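Local coordinates for protein phosphodiesterase (Salpingoeca rosetta, PDB 7CJ3) that probably senses light through a retinal-binding, bacteriorhodopsin-like transmembrane domain of a protein named a phosphodiesterase, at residues I29-W32 with L33-G37. Sequence-based numbering, arbitrary orientation.
Sequences IIVW and LCVMG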
ATOM      1  N   ILE B  29     -21.846   2.503   3.874  1.00 47.34           N
ATOM      2  CA  ILE B  29     -21.942   1.811   2.556  1.00 46.87           C
ATOM      3  C   ILE B  29     -23.180   2.312   1.798  1.00 43.18           C
ATOM      4  O   ILE B  29     -23.067   2.581   0.571  1.00 33.60           O
ATOM      5  CB  ILE B  29     -21.932   0.288   2.759  1.00 52.72           C
ATOM      6  CG1 ILE B  29     -20.618  -0.186   3.394  1.00 61.16           C
ATOM      7  CG2 ILE B  29     -22.211  -0.433   1.450  1.00 51.96           C
ATOM      8  CD1 ILE B  29     -20.751  -1.457   4.235  1.00 63.57           C
ATOM      9  N   ILE B  30     -24.314   2.473   2.485  1.00 46.01           N
ATOM     10  CA  ILE B  30     -25.589   2.853   1.811  1.00 41.08           C
ATOM     11  C   ILE B  30     -25.474   4.286   1.296  1.00 36.28           C
ATOM     12  O   ILE B  30     -25.877   4.530   0.159  1.00 41.18           O
ATOM     13  CB  ILE B  30     -26.820   2.644   2.708  1.00 45.81           C
ATOM     14  CG1 ILE B  30     -27.002   1.169   3.071  1.00 44.51           C
ATOM     15  CG2 ILE B  30     -28.070   3.199   2.022  1.00 45.37           C
ATOM     16  CD1 ILE B  30     -27.851   0.939   4.292  1.00 42.85           C
ATOM     17  N   VAL B  31     -24.912   5.189   2.088  1.00 37.81           N
ATOM     18  CA  VAL B  31     -24.741   6.620   1.692  1.00 38.95           C
ATOM     19  C   VAL B  31     -23.821   6.676   0.467  1.00 33.80           C
ATOM     20  O   VAL B  31     -24.078   7.482  -0.482  1.00 28.12           O
ATOM     21  CB  VAL B  31     -24.179   7.463   2.851  1.00 40.21           C
ATOM     22  CG1 VAL B  31     -23.829   8.873   2.396  1.00 39.59           C
ATOM     23  CG2 VAL B  31     -25.134   7.496   4.037  1.00 40.58           C
ATOM     24  N   TRP B  32     -22.790   5.831   0.485  1.00 31.12           N
ATOM     25  CA  TRP B  32     -21.783   5.752  -0.595  1.00 30.52           C
ATOM     26  C   TRP B  32     -22.463   5.344  -1.916  1.00 30.42           C
ATOM     27  O   TRP B  32     -22.396   6.129  -2.888  1.00 24.67           O
ATOM     28  CB  TRP B  32     -20.662   4.800  -0.194  1.00 30.67           C
ATOM     29  CG  TRP B  32     -19.525   4.903  -1.155  1.00 31.88           C
ATOM     30  CD1 TRP B  32     -18.502   5.794  -1.137  1.00 32.04           C
ATOM     31  CD2 TRP B  32     -19.361   4.116  -2.340  1.00 35.28           C
ATOM     32  NE1 TRP B  32     -17.685   5.593  -2.209  1.00 33.70           N
ATOM     33  CE2 TRP B  32     -18.192   4.581  -2.975  1.00 34.66           C
ATOM     34  CE3 TRP B  32     -20.088   3.057  -2.909  1.00 35.15           C
ATOM     35  CZ2 TRP B  32     -17.732   4.026  -4.170  1.00 35.33           C
ATOM     36  CZ3 TRP B  32     -19.625   2.502  -4.082  1.00 36.57           C
ATOM     37  CH2 TRP B  32     -18.464   2.986  -4.705  1.00 36.29           C
ATOM     38  N   LEU B  33     -23.130   4.187  -1.918  1.00 29.77           N
ATOM     39  CA  LEU B  33     -23.837   3.615  -3.092  1.00 31.64           C
ATOM     40  C   LEU B  33     -24.806   4.628  -3.705  1.00 30.81           C
ATOM     41  O   LEU B  33     -24.815   4.769  -4.943  1.00 25.36           O
ATOM     42  CB  LEU B  33     -24.603   2.374  -2.636  1.00 33.62           C
ATOM     43  CG  LEU B  33     -23.744   1.140  -2.364  1.00 36.55           C
ATOM     44  CD1 LEU B  33     -24.540   0.103  -1.577  1.00 37.17           C
ATOM     45  CD2 LEU B  33     -23.182   0.568  -3.673  1.00 36.59           C
ATOM     46  N   CYS B  34     -25.595   5.309  -2.879  1.00 33.56           N
ATOM     47  CA  CYS B  34     -26.555   6.342  -3.357  1.00 37.71           C
ATOM     48  C   CYS B  34     -25.796   7.427  -4.121  1.00 31.68           C
ATOM     49  O   CYS B  34     -26.197   7.787  -5.252  1.00 28.58           O
ATOM     50  CB  CYS B  34     -27.347   6.925  -2.192  1.00 42.72           C
ATOM     51  SG  CYS B  34     -28.228   5.676  -1.234  1.00 51.34           S
ATOM     52  N   VAL B  35     -24.704   7.914  -3.539  1.00 33.36           N
ATOM     53  CA  VAL B  35     -23.917   9.024  -4.131  1.00 30.99           C
ATOM     54  C   VAL B  35     -23.264   8.497  -5.405  1.00 29.32           C
ATOM     55  O   VAL B  35     -23.315   9.185  -6.444  1.00 30.37           O
ATOM     56  CB  VAL B  35     -22.901   9.550  -3.114  1.00 34.65           C
ATOM     57  CG1 VAL B  35     -21.986  10.599  -3.734  1.00 38.49           C
ATOM     58  CG2 VAL B  35     -23.589  10.068  -1.862  1.00 35.26           C
ATOM     59  N   MET B  36     -22.724   7.287  -5.347  1.00 28.84           N
ATOM     60  CA  MET B  36     -22.111   6.642  -6.528  1.00 37.41           C
ATOM     61  C   MET B  36     -23.166   6.452  -7.623  1.00 36.51           C
ATOM     62  O   MET B  36     -22.876   6.778  -8.805  1.00 35.03           O
ATOM     63  CB  MET B  36     -21.531   5.278  -6.164  1.00 44.70           C
ATOM     64  CG  MET B  36     -20.479   4.773  -7.124  1.00 49.12           C
ATOM     65  SD  MET B  36     -21.112   3.504  -8.219  1.00 55.36           S
ATOM     66  CE  MET B  36     -22.044   2.468  -7.090  1.00 56.81           C
ATOM     67  N   GLY B  37     -24.336   5.933  -7.244  1.00 33.91           N
ATOM     68  CA  GLY B  37     -25.516   5.866  -8.121  1.00 31.69           C
ATOM     69  C   GLY B  37     -25.661   7.140  -8.932  1.00 31.62           C
ATOM     70  O   GLY B  37     -25.538   7.105 -10.202  1.00 28.79           O
TER
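One turn after W32, M36 crosses its indole, laying its first two side-chain carbons against the six-membered ring. M36 CB sits 4.1 Å from the centroid of the six-membered ring of W32 and only 16° off its normal, a CH-pi contact over one face, displaced toward the rim. M36 CG follows at the outer end of the ring, 3.6 Å from W32 CH2. The chain bends at chi2, bringing the sulfur obliquely to the same ring, with M36 SD lying 5.2 Å from the six-membered centroid of W32 in a Met-aromatic contact. A flexible, polarisable thioether suits this place because it can fold along a rigid aromatic surface. The indole is carried there by a chi1 of -170°, which sets CG opposite the backbone N and sends the ring beside the following turn. L33 reaches the same ring with one branch, CD2 standing 4.0 Å from W32 CE3, while its other branch, CD1, runs alongside I29 and meets CG2 of that residue at 3.9 Å. All belong to helix 17-41, which lies against helices 86-111 and 128-149 in the bacteriorhodopsin-like domain. W32 is the buried residue here: its large flat ring packs against V101 and I104 of helix 86-111 and I136 of helix 128-149, and its NE1 makes a weak hydrogen bond to S105 OG. Along the backbone, M36 N donates to W32 O at 2.7 Å, and L33 N gives an almost straight bond to I29 O, with an angle of 175° at the hydrogen. On another side of the helix, V31 CG1 and V35 CG2 approach more loosely, at 4.4 Å; these short, branched side chains follow one another a turn apart, and V35 also meets A132 of helix 128-149.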